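Local coordinates for protein endoribonuclease PemK (Escherichia coli, PDB 1M1F) that acts as the toxin of a plasmid-maintenance toxin-antitoxin system, probably cleaving RNA as an endoribonuclease, and is neutralised by its partner antitoxin PemI, at residues E91-P94 with E95-N99. Numbering follows the deposited sequence.
Sequences ERVP and ETIMN
E95 OE2 is held from two directions where the chain turns from strand into helix: R92 NH2 makes a salt bridge to it at 3.1 Å, and a water donates to it from 2.9 Å. The same water lies in the guanidinium plane, at its edge, accepting from R92 NH2 at 2.6 Å, and gives its other hydrogen to the backbone carbonyl oxygen V93 O at 3.0 Å. Three groups of the turn thus share one water, which also gives the carbonyl of V93 a polar partner. The carboxylate and guanidinium planes are turned 63° apart, and only NH2 and OE2 meet, so this is not a flat two-pronged pairing. E95 reaches back because its chain bends at CB-CG (chi2 -54°), while R92 bends at chi3, carrying NH2 toward the helix start.

P94 holds the N-cap position. Its carbonyl oxygen P94 O accepts the first i to i+4 bond of the helix, from M98 N at 3.2 Å, nearly straight at 169° and in the carbonyl plane. One residue on, N99 N donates to E95 O and continues the pattern.

On the apolar side of the turn, the V93 and I97 side chains cross at about a right angle, with V93 CG2 4.0 Å from I97 CG2; the V93 methyl also lies near M98 CB. The prolyl ring touches the helix at two of its atoms: P94 CD faces I97 CG1, and P94 CB lies near T96 OG1.

The turn links strand 88-92, outermost in this chain's sheet, to helix 95-106 of this PemK/MazF-family domain. V93 and M98 both touch L26 of strand 22-27, V93 also meets I6 of strand 5-10, and P94 rests on the loop residue I66, so the start of the helix packs against the antiparallel sheet.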
# COMPACT_ATOMS: atom_id res chain seq x y z
N GLU A 91 5.43 18.62 7.10
CA GLU A 91 6.13 19.40 6.09
C GLU A 91 5.94 18.71 4.75
O GLU A 91 5.29 17.67 4.66
CB GLU A 91 7.62 19.49 6.42
CG GLU A 91 8.31 18.14 6.42
CD GLU A 91 9.76 18.20 6.87
OE1 GLU A 91 10.34 19.29 6.91
OE2 GLU A 91 10.33 17.13 7.15
N ARG A 92 6.50 19.28 3.70
CA ARG A 92 6.45 18.68 2.38
C ARG A 92 7.84 18.34 1.92
O ARG A 92 8.80 19.03 2.28
CB ARG A 92 5.95 19.66 1.33
CG ARG A 92 4.67 20.40 1.54
CD ARG A 92 4.27 21.02 0.20
NE ARG A 92 4.56 20.02 -0.82
CZ ARG A 92 3.74 19.57 -1.76
NH1 ARG A 92 2.54 20.10 -1.94
NH2 ARG A 92 4.17 18.61 -2.56
N VAL A 93 7.97 17.32 1.08
CA VAL A 93 9.25 17.02 0.47
C VAL A 93 9.32 17.70 -0.90
O VAL A 93 8.29 17.97 -1.50
CB VAL A 93 9.48 15.51 0.27
CG1 VAL A 93 9.39 14.79 1.60
CG2 VAL A 93 8.50 14.90 -0.74
N PRO A 94 10.53 17.98 -1.38
CA PRO A 94 10.69 18.48 -2.75
C PRO A 94 10.16 17.48 -3.78
O PRO A 94 10.16 16.27 -3.53
CB PRO A 94 12.21 18.62 -2.91
CG PRO A 94 12.78 18.56 -1.57
CD PRO A 94 11.81 17.88 -0.66
N GLU A 95 9.72 17.99 -4.93
CA GLU A 95 9.21 17.13 -5.99
C GLU A 95 10.24 16.11 -6.46
O GLU A 95 9.87 15.01 -6.85
CB GLU A 95 8.66 17.96 -7.17
CG GLU A 95 7.41 18.77 -6.86
CD GLU A 95 6.27 17.96 -6.28
OE1 GLU A 95 6.00 16.84 -6.78
OE2 GLU A 95 5.64 18.44 -5.31
N THR A 96 11.52 16.44 -6.43
CA THR A 96 12.51 15.45 -6.81
C THR A 96 12.40 14.18 -5.96
O THR A 96 12.46 13.08 -6.48
CB THR A 96 13.92 16.02 -6.70
OG1 THR A 96 14.06 16.70 -5.45
CG2 THR A 96 14.19 17.07 -7.78
N ILE A 97 12.28 14.34 -4.64
CA ILE A 97 12.13 13.18 -3.75
C ILE A 97 10.85 12.44 -4.08
O ILE A 97 10.84 11.22 -4.22
CB ILE A 97 12.08 13.61 -2.26
CG1 ILE A 97 13.45 14.10 -1.78
CG2 ILE A 97 11.59 12.45 -1.38
CD1 ILE A 97 14.57 13.08 -1.88
N MET A 98 9.75 13.17 -4.19
CA MET A 98 8.48 12.54 -4.46
C MET A 98 8.54 11.74 -5.76
O MET A 98 8.04 10.62 -5.82
CB MET A 98 7.35 13.57 -4.51
CG MET A 98 5.94 12.98 -4.43
SD MET A 98 5.55 12.04 -2.87
CE MET A 98 5.25 10.35 -3.57
N ASN A 99 9.15 12.29 -6.80
CA ASN A 99 9.22 11.59 -8.07
C ASN A 99 10.09 10.34 -7.99
O ASN A 99 9.80 9.33 -8.64
CB ASN A 99 9.67 12.53 -9.18
CG ASN A 99 8.63 13.61 -9.47
OD1 ASN A 99 7.43 13.41 -9.28
ND2 ASN A 99 9.10 14.76 -9.95
O HOH W 1 5.93 16.74 -2.97